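Local structure of hydrogenase maturation factor (Thermoanaerobacter tengcongensis, 3VTH) at residues H485-A493 against K696-F704. The protein probably transfers a carbamoyl group from carbamoyl phosphate, at the expense of ATP, to the C-terminal cysteine of HypE during maturation of [NiFe]-hydrogenases. Numbering follows the deposited sequence.
Sequences HAHIASCMA and KVVLSGGSF. With FE (Fe (III) ion), chain I; AP2 (phosphomethylphosphonic acid adenosyl ester), chain H.
The imidazole of His487 lies flat over Gly701, whose CA sits 3.5 Å from the ring centroid and only 2° off the ring normal, a CH-pi contact centred on the face. With CG beside the backbone N, the ring reaches past the strand end and sets NE2 2.2 Å from the iron. The same metal takes AP2 O2A and O2B, and His483, Asp507 and Asp734 complete its shell. Gly702 N donates to AP2 O2A at 3.2 Å, bent to 140° at the hydrogen, so this oxygen joins the metal to the turn after strand 696-700. Gly701 has a backbone conformation in which a side chain would press on the carbonyl O of Ser700, so glycine fits here.

One step back along the strand, Ser700 OG reaches His487 O in a weak 3.1 Å hydrogen bond. That carbonyl also receives weak helical bonds from Ser490 N and Cys491 N. Further from the metal, Val698 meets the helix with both branches. Its CG1, anti to the backbone N, presses tightly on Cys491 CB at 3.5 Å and also touches Ile488 CG2 and Cys491 SG; CG2 reaches Met492 CG at 4.1 Å.

The axis of segment 485-493 runs at 115° to that of strand 696-700, where the two subdomains of the Kae1-like module, an actin-like ATPase fold, meet. Apolar contacts seat the helix at one end, and at the other iron and the phosphonate groups of the nucleotide analogue bridge the subdomains: His487 coordinates from the helix while Gly702 bonds to the shared oxygen, an interaction that probably helps offset negative charge on the PA phosphonate.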
# COMPACT_ATOMS: atom_id res chain seq x y z
N HIS A 485 -15.32 12.12 4.45
CA HIS A 485 -15.05 13.03 3.36
C HIS A 485 -13.67 12.72 2.78
O HIS A 485 -13.52 12.62 1.56
CB HIS A 485 -15.17 14.49 3.86
CG HIS A 485 -15.08 15.52 2.78
ND1 HIS A 485 -14.77 16.84 3.05
CD2 HIS A 485 -15.26 15.44 1.44
CE1 HIS A 485 -14.76 17.52 1.92
NE2 HIS A 485 -15.03 16.70 0.92
N ALA A 486 -12.66 12.54 3.64
CA ALA A 486 -11.30 12.21 3.19
C ALA A 486 -11.22 10.90 2.40
O ALA A 486 -10.52 10.84 1.39
CB ALA A 486 -10.34 12.19 4.37
N HIS A 487 -11.91 9.85 2.85
CA HIS A 487 -11.98 8.58 2.09
C HIS A 487 -12.49 8.85 0.66
O HIS A 487 -11.90 8.40 -0.33
CB HIS A 487 -12.92 7.55 2.75
CG HIS A 487 -12.27 6.69 3.80
ND1 HIS A 487 -11.13 5.95 3.58
CD2 HIS A 487 -12.66 6.40 5.07
CE1 HIS A 487 -10.83 5.26 4.67
NE2 HIS A 487 -11.75 5.51 5.59
N ILE A 488 -13.60 9.59 0.55
CA ILE A 488 -14.17 9.87 -0.77
C ILE A 488 -13.19 10.69 -1.64
O ILE A 488 -13.00 10.39 -2.83
CB ILE A 488 -15.56 10.60 -0.68
CG1 ILE A 488 -16.57 9.76 0.12
CG2 ILE A 488 -16.14 10.94 -2.08
CD1 ILE A 488 -16.71 8.29 -0.34
N ALA A 489 -12.54 11.68 -1.02
CA ALA A 489 -11.60 12.55 -1.74
C ALA A 489 -10.35 11.79 -2.20
O ALA A 489 -9.79 12.12 -3.25
CB ALA A 489 -11.19 13.74 -0.88
N SER A 490 -9.91 10.79 -1.43
CA SER A 490 -8.75 9.98 -1.81
C SER A 490 -8.99 9.29 -3.15
O SER A 490 -8.10 9.25 -4.01
CB SER A 490 -8.34 8.97 -0.72
OG SER A 490 -9.21 7.84 -0.62
N CYS A 491 -10.20 8.77 -3.33
CA CYS A 491 -10.59 8.18 -4.61
C CYS A 491 -10.74 9.25 -5.70
O CYS A 491 -10.23 9.07 -6.81
CB CYS A 491 -11.86 7.36 -4.45
SG CYS A 491 -12.44 6.64 -5.99
N MET A 492 -11.40 10.36 -5.39
CA MET A 492 -11.50 11.48 -6.35
C MET A 492 -10.13 11.93 -6.87
O MET A 492 -9.96 12.14 -8.07
CB MET A 492 -12.24 12.67 -5.74
CG MET A 492 -13.71 12.40 -5.40
SD MET A 492 -14.49 13.77 -4.51
CE MET A 492 -14.53 14.99 -5.84
N ALA A 493 -9.18 12.09 -5.95
CA ALA A 493 -7.80 12.44 -6.28
C ALA A 493 -7.15 11.51 -7.35
O ALA A 493 -6.50 11.99 -8.27
CB ALA A 493 -6.93 12.46 -5.01
N LYS A 696 -22.14 10.47 -10.85
CA LYS A 696 -20.85 9.91 -10.43
C LYS A 696 -20.96 9.43 -8.99
O LYS A 696 -21.44 10.16 -8.11
CB LYS A 696 -19.73 10.94 -10.54
CG LYS A 696 -19.36 11.34 -11.99
CD LYS A 696 -18.07 12.15 -12.00
CE LYS A 696 -17.64 12.56 -13.43
NZ LYS A 696 -18.61 13.45 -14.10
N VAL A 697 -20.50 8.19 -8.78
CA VAL A 697 -20.53 7.56 -7.47
C VAL A 697 -19.13 7.10 -7.11
O VAL A 697 -18.47 6.41 -7.91
CB VAL A 697 -21.44 6.32 -7.47
CG1 VAL A 697 -21.42 5.65 -6.07
CG2 VAL A 697 -22.87 6.69 -7.87
N VAL A 698 -18.68 7.48 -5.92
CA VAL A 698 -17.38 7.08 -5.39
C VAL A 698 -17.59 6.12 -4.21
O VAL A 698 -18.36 6.42 -3.28
CB VAL A 698 -16.57 8.32 -4.92
CG1 VAL A 698 -15.30 7.89 -4.19
CG2 VAL A 698 -16.22 9.22 -6.10
N LEU A 699 -16.89 4.99 -4.23
CA LEU A 699 -16.96 4.02 -3.14
C LEU A 699 -15.62 4.00 -2.44
O LEU A 699 -14.59 3.76 -3.07
CB LEU A 699 -17.28 2.61 -3.67
CG LEU A 699 -18.41 2.48 -4.70
CD1 LEU A 699 -18.43 1.05 -5.31
CD2 LEU A 699 -19.76 2.81 -4.10
N SER A 700 -15.62 4.27 -1.14
CA SER A 700 -14.36 4.21 -0.37
C SER A 700 -14.63 3.88 1.11
O SER A 700 -15.78 3.72 1.51
CB SER A 700 -13.57 5.52 -0.52
OG SER A 700 -12.24 5.36 -0.05
N GLY A 701 -13.57 3.79 1.90
CA GLY A 701 -13.70 3.34 3.28
C GLY A 701 -13.33 1.87 3.31
O GLY A 701 -13.51 1.16 2.31
N GLY A 702 -12.84 1.42 4.45
CA GLY A 702 -12.30 0.07 4.61
C GLY A 702 -13.27 -1.08 4.38
O GLY A 702 -12.83 -2.18 4.09
N SER A 703 -14.58 -0.86 4.50
CA SER A 703 -15.54 -1.94 4.18
C SER A 703 -15.43 -2.35 2.70
O SER A 703 -15.78 -3.46 2.33
CB SER A 703 -16.99 -1.55 4.49
OG SER A 703 -17.19 -1.23 5.86
N PHE A 704 -14.95 -1.45 1.85
CA PHE A 704 -14.79 -1.82 0.43
C PHE A 704 -13.56 -2.66 0.09
O PHE A 704 -13.34 -3.02 -1.07
CB PHE A 704 -15.00 -0.61 -0.48
CG PHE A 704 -16.42 -0.19 -0.56
CD1 PHE A 704 -17.35 -1.01 -1.21
CD2 PHE A 704 -16.86 0.98 0.05
CE1 PHE A 704 -18.71 -0.64 -1.29
CE2 PHE A 704 -18.21 1.35 -0.02
CZ PHE A 704 -19.14 0.54 -0.67
FE FE I . -11.86 4.80 7.64
PB AP2 H . -11.68 3.03 10.37
O1B AP2 H . -12.82 2.04 10.47
O2B AP2 H . -11.91 4.24 9.52
O3B AP2 H . -11.06 3.31 11.72
C3A AP2 H . -10.41 2.06 9.52
PA AP2 H . -10.79 1.64 7.79
O1A AP2 H . -9.45 1.08 7.33
O2A AP2 H . -11.46 2.72 6.98
O5' AP2 H . -11.88 0.45 7.89
C5' AP2 H . -11.43 -0.81 8.39
C4' AP2 H . -12.69 -1.57 8.73
O4' AP2 H . -13.32 -2.01 7.52
C3' AP2 H . -12.41 -2.85 9.50
O3' AP2 H . -12.19 -2.56 10.89
C2' AP2 H . -13.69 -3.61 9.23
O2' AP2 H . -14.67 -3.12 10.15
C1' AP2 H . -14.04 -3.22 7.79
N9 AP2 H . -13.62 -4.35 6.91
C8 AP2 H . -12.36 -4.80 6.69
N7 AP2 H . -12.35 -5.88 5.87
C5 AP2 H . -13.63 -6.14 5.54
C6 AP2 H . -14.34 -7.15 4.71
N6 AP2 H . -13.66 -8.11 4.04
N1 AP2 H . -15.70 -7.07 4.65
C2 AP2 H . -16.40 -6.11 5.29
N3 AP2 H . -15.82 -5.17 6.07
C4 AP2 H . -14.46 -5.14 6.23